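Local coordinates for hypoxanthine phosphoribosyltransferase (Leishmania donovani, PDB 7CMJ), which transfers the 5-phosphoribosyl group of phosphoribosylpyrophosphate to hypoxanthine or guanine, forming IMP or GMP in the purine salvage pathway, at residues A[86-94]-A[106-114]; A[116-125]-A[137-145]. All coordinates share one frame; numbering follows the deposited sequence.

Contact 1: A[86-94]-A[106-114]. With PO4 (phosphate ion), chain J.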
loop_
_atom_site.group_PDB
_atom_site.type_symbol
_atom_site.label_atom_id
_atom_site.label_comp_id
_atom_site.label_asym_id
_atom_site.label_seq_id
_atom_site.Cartn_x
_atom_site.Cartn_y
_atom_site.Cartn_z
ATOM N N VAL A 86 -9.423 -13.424 -19.926
ATOM C CA VAL A 86 -8.826 -12.279 -19.235
ATOM C C VAL A 86 -8.713 -12.516 -17.724
ATOM O O VAL A 86 -9.471 -13.289 -17.131
ATOM C CB VAL A 86 -9.659 -11.007 -19.535
ATOM C CG1 VAL A 86 -9.364 -9.882 -18.567
ATOM C CG2 VAL A 86 -9.395 -10.563 -20.932
ATOM N N LYS A 87 -7.725 -11.874 -17.109
ATOM C CA LYS A 87 -7.749 -11.535 -15.690
ATOM C C LYS A 87 -7.399 -10.057 -15.557
ATOM O O LYS A 87 -6.806 -9.459 -16.464
ATOM C CB LYS A 87 -6.778 -12.398 -14.870
ATOM C CG LYS A 87 -7.147 -13.856 -14.902
ATOM C CD LYS A 87 -6.437 -14.681 -13.855
ATOM C CE LYS A 87 -6.978 -16.094 -13.822
ATOM N NZ LYS A 87 -5.947 -17.049 -13.339
ATOM N N VAL A 88 -7.780 -9.453 -14.434
ATOM C CA VAL A 88 -7.563 -8.022 -14.227
ATOM C C VAL A 88 -6.782 -7.781 -12.942
ATOM O O VAL A 88 -7.169 -8.246 -11.862
ATOM C CB VAL A 88 -8.883 -7.237 -14.185
ATOM C CG1 VAL A 88 -8.597 -5.749 -14.387
ATOM C CG2 VAL A 88 -9.863 -7.762 -15.223
ATOM N N GLU A 89 -5.720 -7.004 -13.053
ATOM C CA GLU A 89 -4.977 -6.537 -11.897
ATOM C C GLU A 89 -4.927 -5.017 -11.918
ATOM O O GLU A 89 -4.947 -4.394 -12.982
ATOM C CB GLU A 89 -3.571 -7.123 -11.885
ATOM C CG GLU A 89 -3.553 -8.629 -11.684
ATOM C CD GLU A 89 -3.927 -9.036 -10.263
ATOM O OE1 GLU A 89 -4.142 -10.246 -10.047
ATOM O OE2 GLU A 89 -4.016 -8.156 -9.365
ATOM N N PHE A 90 -4.887 -4.422 -10.733
ATOM C CA PHE A 90 -4.817 -2.975 -10.608
ATOM C C PHE A 90 -3.533 -2.574 -9.907
ATOM O O PHE A 90 -3.094 -3.229 -8.954
ATOM C CB PHE A 90 -6.005 -2.433 -9.842
ATOM C CG PHE A 90 -7.314 -2.906 -10.378
ATOM C CD1 PHE A 90 -8.080 -2.084 -11.204
ATOM C CD2 PHE A 90 -7.781 -4.183 -10.076
ATOM C CE1 PHE A 90 -9.273 -2.520 -11.707
ATOM C CE2 PHE A 90 -8.983 -4.626 -10.575
ATOM C CZ PHE A 90 -9.732 -3.792 -11.396
ATOM N N ILE A 91 -2.928 -1.499 -10.388
ATOM C CA ILE A 91 -1.834 -0.872 -9.670
ATOM C C ILE A 91 -2.175 0.597 -9.492
ATOM O O ILE A 91 -2.985 1.168 -10.222
ATOM C CB ILE A 91 -0.480 -1.046 -10.379
ATOM C CG1 ILE A 91 -0.451 -0.284 -11.694
ATOM C CG2 ILE A 91 -0.194 -2.519 -10.631
ATOM C CD1 ILE A 91 0.969 -0.224 -12.270
ATOM N N CYS A 92 -1.571 1.199 -8.480
ATOM C CA CYS A 92 -1.786 2.612 -8.215
ATOM C C CYS A 92 -0.471 3.198 -7.739
ATOM O O CYS A 92 0.143 2.676 -6.808
ATOM C CB CYS A 92 -2.895 2.839 -7.181
ATOM S SG CYS A 92 -3.412 4.574 -6.989
ATOM N N ALA A 93 -0.029 4.253 -8.396
ATOM C CA ALA A 93 1.244 4.850 -8.066
ATOM C C ALA A 93 1.072 6.345 -7.857
ATOM O O ALA A 93 0.283 7.002 -8.546
ATOM C CB ALA A 93 2.276 4.576 -9.146
ATOM N N SER A 94 1.800 6.865 -6.882
ATOM C CA SER A 94 1.807 8.281 -6.572
ATOM C C SER A 94 3.097 8.886 -7.114
ATOM O O SER A 94 4.139 8.222 -7.148
ATOM C CB SER A 94 1.654 8.469 -5.053
ATOM O OG SER A 94 2.350 9.591 -4.545
ATOM N N VAL A 106 7.895 6.057 -9.762
ATOM C CA VAL A 106 6.726 6.419 -8.983
ATOM C C VAL A 106 6.616 5.452 -7.820
ATOM O O VAL A 106 7.077 4.303 -7.882
ATOM C CB VAL A 106 5.432 6.395 -9.827
ATOM C CG1 VAL A 106 5.381 7.605 -10.723
ATOM C CG2 VAL A 106 5.368 5.114 -10.651
ATOM N N ARG A 107 5.985 5.928 -6.753
ATOM C CA ARG A 107 5.795 5.111 -5.566
ATOM C C ARG A 107 4.590 4.202 -5.777
ATOM O O ARG A 107 3.448 4.666 -5.830
ATOM C CB ARG A 107 5.639 6.002 -4.338
ATOM C CG ARG A 107 5.414 5.243 -3.057
ATOM C CD ARG A 107 5.159 6.190 -1.914
ATOM N NE ARG A 107 5.529 5.601 -0.626
ATOM C CZ ARG A 107 5.584 6.281 0.513
ATOM N NH1 ARG A 107 5.289 7.574 0.513
ATOM N NH2 ARG A 107 5.930 5.675 1.646
ATOM N N MET A 108 4.853 2.906 -5.897
ATOM C CA MET A 108 3.788 1.915 -5.924
ATOM C C MET A 108 2.998 1.956 -4.625
ATOM O O MET A 108 3.551 1.722 -3.546
ATOM C CB MET A 108 4.376 0.528 -6.136
ATOM C CG MET A 108 3.460 -0.372 -6.929
ATOM S SD MET A 108 2.874 0.355 -8.500
ATOM C CE MET A 108 4.388 0.819 -9.386
ATOM N N LEU A 109 1.700 2.251 -4.730
ATOM C CA LEU A 109 0.783 2.124 -3.603
ATOM C C LEU A 109 -0.037 0.851 -3.661
ATOM O O LEU A 109 -0.550 0.404 -2.623
ATOM C CB LEU A 109 -0.173 3.323 -3.527
ATOM C CG LEU A 109 0.449 4.706 -3.663
ATOM C CD1 LEU A 109 -0.615 5.766 -3.457
ATOM C CD2 LEU A 109 1.593 4.884 -2.675
ATOM N N LEU A 110 -0.171 0.258 -4.843
ATOM C CA LEU A 110 -0.896 -1.001 -4.974
ATOM C C LEU A 110 -0.212 -1.790 -6.067
ATOM O O LEU A 110 -0.153 -1.341 -7.217
ATOM C CB LEU A 110 -2.369 -0.792 -5.301
ATOM C CG LEU A 110 -3.167 -2.091 -5.467
ATOM C CD1 LEU A 110 -3.263 -2.774 -4.115
ATOM C CD2 LEU A 110 -4.568 -1.805 -6.026
ATOM N N ASP A 111 0.292 -2.954 -5.689
ATOM C CA ASP A 111 0.909 -3.913 -6.588
ATOM C C ASP A 111 -0.103 -5.013 -6.913
ATOM O O ASP A 111 -1.157 -5.136 -6.275
ATOM C CB ASP A 111 2.172 -4.478 -5.933
ATOM C CG ASP A 111 3.102 -5.151 -6.911
ATOM O OD1 ASP A 111 4.108 -5.723 -6.436
ATOM O OD2 ASP A 111 2.846 -5.115 -8.136
ATOM N N VAL A 112 0.216 -5.820 -7.924
ATOM C CA VAL A 112 -0.739 -6.825 -8.391
ATOM C C VAL A 112 -0.962 -7.899 -7.320
ATOM O O VAL A 112 -0.064 -8.222 -6.530
ATOM C CB VAL A 112 -0.262 -7.445 -9.719
ATOM C CG1 VAL A 112 -0.310 -6.412 -10.819
ATOM C CG2 VAL A 112 1.149 -7.967 -9.581
ATOM N N ARG A 113 -2.182 -8.467 -7.301
ATOM C CA ARG A 113 -2.568 -9.511 -6.346
ATOM C C ARG A 113 -2.102 -10.901 -6.773
ATOM O O ARG A 113 -1.820 -11.749 -5.918
ATOM C CB ARG A 113 -4.094 -9.499 -6.162
ATOM C CG ARG A 113 -4.693 -10.673 -5.383
ATOM C CD ARG A 113 -6.201 -10.838 -5.665
ATOM N NE ARG A 113 -6.994 -9.772 -5.042
ATOM C CZ ARG A 113 -8.321 -9.646 -5.124
ATOM N NH1 ARG A 113 -9.041 -10.526 -5.813
ATOM N NH2 ARG A 113 -8.927 -8.629 -4.508
ATOM N N ASP A 114 -2.045 -11.168 -8.071
ATOM C CA ASP A 114 -1.522 -12.421 -8.590
ATOM C C ASP A 114 -0.100 -12.214 -9.087
ATOM O O ASP A 114 0.213 -11.181 -9.686
ATOM C CB ASP A 114 -2.367 -12.960 -9.746
ATOM C CG ASP A 114 -3.780 -13.334 -9.335
ATOM O OD1 ASP A 114 -3.991 -13.747 -8.173
ATOM O OD2 ASP A 114 -4.677 -13.222 -10.203
HETATM P P PO4 J . -12.841 -9.553 -5.104
HETATM O O1 PO4 J . -12.896 -9.352 -3.611
HETATM O O2 PO4 J . -11.718 -8.744 -5.678
HETATM O O3 PO4 J . -14.136 -9.036 -5.669
HETATM O O4 PO4 J . -12.656 -11.016 -5.457
HETATM O O HOH W 1 -4.888 -16.300 -10.730
#

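Contact 2: A[116-125]-A[137-145]. With BA (barium ion), chain D.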
loop_
_atom_site.group_PDB
_atom_site.type_symbol
_atom_site.label_atom_id
_atom_site.label_comp_id
_atom_site.label_asym_id
_atom_site.label_seq_id
_atom_site.Cartn_x
_atom_site.Cartn_y
_atom_site.Cartn_z
ATOM N N VAL A 116 2.645 -12.591 -11.772
ATOM C CA VAL A 116 2.515 -12.565 -13.218
ATOM C C VAL A 116 3.716 -13.227 -13.887
ATOM O O VAL A 116 3.958 -13.020 -15.065
ATOM C CB VAL A 116 2.288 -11.128 -13.731
ATOM C CG1 VAL A 116 0.964 -10.575 -13.205
ATOM C CG2 VAL A 116 3.447 -10.210 -13.342
ATOM N N GLU A 117 4.469 -14.027 -13.135
ATOM C CA GLU A 117 5.595 -14.751 -13.712
ATOM C C GLU A 117 5.113 -15.601 -14.882
ATOM O O GLU A 117 4.140 -16.357 -14.753
ATOM C CB GLU A 117 6.277 -15.626 -12.656
ATOM C CG GLU A 117 7.602 -16.211 -13.104
ATOM C CD GLU A 117 8.171 -17.247 -12.132
ATOM O OE1 GLU A 117 8.495 -16.893 -10.977
ATOM O OE2 GLU A 117 8.302 -18.427 -12.528
ATOM N N ASN A 118 5.776 -15.440 -16.031
ATOM C CA ASN A 118 5.478 -16.209 -17.235
ATOM C C ASN A 118 4.013 -16.075 -17.666
ATOM O O ASN A 118 3.364 -17.049 -18.059
ATOM C CB ASN A 118 5.851 -17.671 -17.046
ATOM C CG ASN A 118 6.043 -18.370 -18.357
ATOM O OD1 ASN A 118 6.811 -17.910 -19.198
ATOM N ND2 ASN A 118 5.342 -19.484 -18.551
ATOM N N ARG A 119 3.492 -14.854 -17.594
ATOM C CA ARG A 119 2.153 -14.538 -18.061
ATOM C C ARG A 119 2.227 -13.408 -19.074
ATOM O O ARG A 119 3.222 -12.676 -19.150
ATOM C CB ARG A 119 1.236 -14.129 -16.912
ATOM C CG ARG A 119 1.114 -15.178 -15.849
ATOM C CD ARG A 119 0.071 -16.155 -16.307
ATOM N NE ARG A 119 0.546 -17.521 -16.238
ATOM C CZ ARG A 119 0.355 -18.306 -15.188
ATOM N NH1 ARG A 119 -0.304 -17.845 -14.129
ATOM N NH2 ARG A 119 0.838 -19.540 -15.196
ATOM N N HIS A 120 1.160 -13.269 -19.854
ATOM C CA HIS A 120 1.081 -12.209 -20.844
ATOM C C HIS A 120 0.320 -11.033 -20.252
ATOM O O HIS A 120 -0.855 -11.157 -19.886
ATOM C CB HIS A 120 0.443 -12.696 -22.140
ATOM C CG HIS A 120 1.108 -13.903 -22.730
ATOM N ND1 HIS A 120 2.313 -13.844 -23.402
ATOM C CD2 HIS A 120 0.714 -15.197 -22.786
ATOM C CE1 HIS A 120 2.643 -15.052 -23.825
ATOM N NE2 HIS A 120 1.687 -15.892 -23.469
ATOM N N ILE A 121 0.986 -9.890 -20.176
ATOM C CA ILE A 121 0.439 -8.713 -19.519
ATOM C C ILE A 121 0.234 -7.611 -20.536
ATOM O O ILE A 121 1.098 -7.355 -21.387
ATOM C CB ILE A 121 1.357 -8.201 -18.399
ATOM C CG1 ILE A 121 1.674 -9.313 -17.410
ATOM C CG2 ILE A 121 0.728 -6.970 -17.734
ATOM C CD1 ILE A 121 2.741 -8.891 -16.494
ATOM N N LEU A 122 -0.895 -6.940 -20.424
ATOM C CA LEU A 122 -1.189 -5.749 -21.197
ATOM C C LEU A 122 -1.389 -4.603 -20.213
ATOM O O LEU A 122 -2.336 -4.620 -19.422
ATOM C CB LEU A 122 -2.421 -5.972 -22.061
ATOM C CG LEU A 122 -2.641 -4.976 -23.193
ATOM C CD1 LEU A 122 -1.431 -4.990 -24.102
ATOM C CD2 LEU A 122 -3.926 -5.338 -23.961
ATOM N N ILE A 123 -0.479 -3.632 -20.229
ATOM C CA ILE A 123 -0.631 -2.433 -19.409
ATOM C C ILE A 123 -1.714 -1.570 -20.043
ATOM O O ILE A 123 -1.615 -1.201 -21.220
ATOM C CB ILE A 123 0.694 -1.663 -19.290
ATOM C CG1 ILE A 123 1.741 -2.502 -18.564
ATOM C CG2 ILE A 123 0.487 -0.347 -18.562
ATOM C CD1 ILE A 123 3.093 -1.826 -18.456
ATOM N N VAL A 124 -2.757 -1.258 -19.274
ATOM C CA VAL A 124 -3.888 -0.485 -19.773
ATOM C C VAL A 124 -3.749 0.965 -19.332
ATOM O O VAL A 124 -3.749 1.269 -18.134
ATOM C CB VAL A 124 -5.224 -1.066 -19.309
ATOM C CG1 VAL A 124 -6.371 -0.179 -19.813
ATOM C CG2 VAL A 124 -5.360 -2.492 -19.807
ATOM N N GLU A 125 -3.664 1.862 -20.306
ATOM C CA GLU A 125 -3.514 3.283 -20.054
ATOM C C GLU A 125 -4.562 4.080 -20.831
ATOM O O GLU A 125 -4.973 3.705 -21.936
ATOM C CB GLU A 125 -2.088 3.762 -20.426
ATOM C CG GLU A 125 -1.095 3.680 -19.291
ATOM C CD GLU A 125 -1.362 4.731 -18.232
ATOM O OE1 GLU A 125 -2.356 5.464 -18.408
ATOM O OE2 GLU A 125 -0.595 4.825 -17.241
ATOM N N LEU A 137 7.101 2.014 -15.182
ATOM C CA LEU A 137 6.075 0.999 -14.985
ATOM C C LEU A 137 6.442 -0.308 -15.683
ATOM O O LEU A 137 6.179 -1.403 -15.167
ATOM C CB LEU A 137 4.741 1.531 -15.495
ATOM C CG LEU A 137 3.849 2.346 -14.543
ATOM C CD1 LEU A 137 4.656 3.230 -13.664
ATOM C CD2 LEU A 137 2.818 3.187 -15.326
ATOM N N MET A 138 7.062 -0.213 -16.857
ATOM C CA MET A 138 7.395 -1.420 -17.604
ATOM C C MET A 138 8.571 -2.135 -16.960
ATOM O O MET A 138 8.530 -3.350 -16.738
ATOM C CB MET A 138 7.690 -1.072 -19.060
ATOM C CG MET A 138 6.447 -0.740 -19.880
ATOM S SD MET A 138 6.810 -0.037 -21.524
ATOM C CE MET A 138 7.398 -1.489 -22.410
ATOM N N ARG A 139 9.629 -1.392 -16.652
ATOM C CA ARG A 139 10.733 -1.951 -15.890
ATOM C C ARG A 139 10.220 -2.630 -14.621
ATOM O O ARG A 139 10.588 -3.774 -14.321
ATOM C CB ARG A 139 11.736 -0.847 -15.565
ATOM C CG ARG A 139 12.916 -0.784 -16.505
ATOM C CD ARG A 139 13.116 0.621 -17.058
ATOM N NE ARG A 139 13.227 1.613 -15.990
ATOM C CZ ARG A 139 13.107 2.923 -16.177
ATOM N NH1 ARG A 139 13.221 3.754 -15.151
ATOM N NH2 ARG A 139 12.878 3.399 -17.396
ATOM N N PHE A 140 9.350 -1.934 -13.876
ATOM C CA PHE A 140 8.657 -2.546 -12.749
ATOM C C PHE A 140 8.056 -3.889 -13.144
ATOM O O PHE A 140 8.327 -4.919 -12.510
ATOM C CB PHE A 140 7.567 -1.600 -12.235
ATOM C CG PHE A 140 6.786 -2.142 -11.079
ATOM C CD1 PHE A 140 7.387 -2.336 -9.840
ATOM C CD2 PHE A 140 5.444 -2.438 -11.211
ATOM C CE1 PHE A 140 6.654 -2.824 -8.756
ATOM C CE2 PHE A 140 4.702 -2.933 -10.121
ATOM C CZ PHE A 140 5.309 -3.131 -8.907
ATOM N N MET A 141 7.243 -3.893 -14.213
ATOM C CA MET A 141 6.545 -5.110 -14.602
ATOM C C MET A 141 7.513 -6.150 -15.133
ATOM O O MET A 141 7.336 -7.349 -14.895
ATOM C CB MET A 141 5.476 -4.800 -15.647
ATOM C CG MET A 141 4.333 -3.914 -15.161
ATOM S SD MET A 141 3.504 -4.565 -13.704
ATOM C CE MET A 141 3.265 -6.281 -14.171
ATOM N N LEU A 142 8.538 -5.716 -15.863
ATOM C CA LEU A 142 9.476 -6.669 -16.434
ATOM C C LEU A 142 10.268 -7.393 -15.363
ATOM O O LEU A 142 10.786 -8.484 -15.626
ATOM C CB LEU A 142 10.424 -5.959 -17.397
ATOM C CG LEU A 142 9.872 -5.834 -18.816
ATOM C CD1 LEU A 142 10.871 -5.109 -19.679
ATOM C CD2 LEU A 142 9.553 -7.197 -19.396
ATOM N N ALA A 143 10.372 -6.812 -14.163
ATOM C CA ALA A 143 11.048 -7.490 -13.062
ATOM C C ALA A 143 10.238 -8.667 -12.551
ATOM O O ALA A 143 10.801 -9.572 -11.930
ATOM C CB ALA A 143 11.333 -6.511 -11.920
ATOM N N LYS A 144 8.934 -8.685 -12.808
ATOM C CA LYS A 144 8.139 -9.856 -12.476
ATOM C C LYS A 144 8.233 -10.950 -13.543
ATOM O O LYS A 144 7.435 -11.895 -13.508
ATOM C CB LYS A 144 6.686 -9.434 -12.234
ATOM C CG LYS A 144 6.538 -8.311 -11.224
ATOM C CD LYS A 144 5.182 -7.601 -11.322
ATOM C CE LYS A 144 4.972 -6.629 -10.141
ATOM N NZ LYS A 144 5.027 -7.378 -8.845
ATOM N N LYS A 145 9.193 -10.833 -14.461
ATOM C CA LYS A 145 9.482 -11.838 -15.482
ATOM C C LYS A 145 8.244 -12.366 -16.215
ATOM O O LYS A 145 8.023 -13.579 -16.277
ATOM C CB LYS A 145 10.270 -12.996 -14.882
ATOM C CG LYS A 145 11.711 -12.677 -14.484
ATOM C CD LYS A 145 12.348 -11.620 -15.387
ATOM C CE LYS A 145 13.864 -11.486 -15.169
ATOM N NZ LYS A 145 14.684 -12.505 -15.899
HETATM BA BA BA D . -3.187 7.168 -16.908
HETATM O O HOH W 2 9.348 -16.206 -17.831
HETATM O O HOH W 3 -4.869 5.000 -16.117
HETATM O O HOH W 4 -1.725 8.699 -18.229
#

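Contact 1: A[86-94]-A[106-114]
Cys92 and the pair Leu109-Leu110 meet where strand 86-94 takes up its antiparallel partner, outermost in the sheet within the chain, with a shift of one residue. Both backbone nitrogens are bound by Cys92 O: Leu109 N at 2.6 Å, nearly in line with the carbonyl, and Leu110 N at 3.1 Å on an in-plane lone pair. Leu109 and Leu110 thus both face Cys92, a classic beta bulge. Cys92 N returns a bond to Leu110 O, and beyond the bulge Ser94 and Arg107 exchange a reciprocal pair. Packing is close on the face carrying Ala93, where Ala93 CB meets Val106 CG2 at 3.5 Å and the sulfur of Met108 lies against the methyl of Ala93 and CB of Ile91. Farther along, Ile91 CG2 and Val112 CG1 run side by side.

Toward Asp114 the backbone pairing gives way to a carboxylate. Glu89, bent at chi2 (-72°), turns its two oxygens to successive amides: OE2 takes Arg113 N at 2.8 Å and OE1 takes Asp114 N at 3.0 Å, both from above the carboxylate plane. Asp114 OD2 lies near OE1, two like charges that Lys66 of the second subunit, in a salt bridge with that oxygen, would help to balance. The outer end is looser: Lys87 NZ donates to a water that makes only a weak bond to Asp114 OD2, and Arg113, paired with Glu188 of the second subunit, offers NH1 and NH2 to one phosphate oxygen. The whole is a bulged antiparallel pair at one side of the chain's mixed sheet in the phosphoribosyltransferase fold.

Contact 2: A[116-125]-A[137-145]
Met141 reaches from helix 131-142 to the underlying strand and to the turn that leads into it. From CB, its CG lies anti to the carbonyl carbon (chi1 -65°) and meets Ile123 CD1 at 4.1 Å, the two side chains running past each other in opposite directions. Bends at chi2 and chi3 then carry CE along the strand to Ile121 CD1 at 3.5 Å and Val116 CG2 at 4.0 Å. Thus one thioether spans three branched side chains. One turn earlier in the helix, Met138 CG meets the same Ile123 methyl at 3.8 Å, from an oblique direction.

At the far end, Val116 CG2 rests on CB and CD of Lys144, whose ammonium continues to Asp111 and to Tyr136 of the third subunit. A nearly straight bond, Asn118 N to Lys145 O (2.9 Å, 174°), ties the type II turn 116-119 to the type I turn from Leu142 to Lys145. At the other end, Glu125 bends at chi2 and binds the barium ion through OE1 at 2.4 Å; Asp126 also binds this ion. Strand 120-125 and helical residues 137-142 run roughly antiparallel, their axes 10.8 Å apart at closest approach, within a right-handed beta-alpha-beta crossover completed by strand 148-153.

Overall arrangement
Both contacts involve strands of the same mixed sheet; their centres are 10 Å apart, and they follow one another along the chain. Helix 131-142 joins them: Val106 CG2 packs on Leu137 CD1 at 3.6 Å, and Met108 CE on Phe140 CE2 at 3.8 Å. Asp111 OD1 forms a salt bridge with Lys144 NZ at 3.1 Å, and both contacts border the third subunit. Contact 2 carries Glu125 to the metal and the probable GMP site, its side chain about 7 Å from that of Asp129, the probable proton acceptor. Contact 1 approaches this site through Val106, whose side chain lies about 4 Å from that of Thr133.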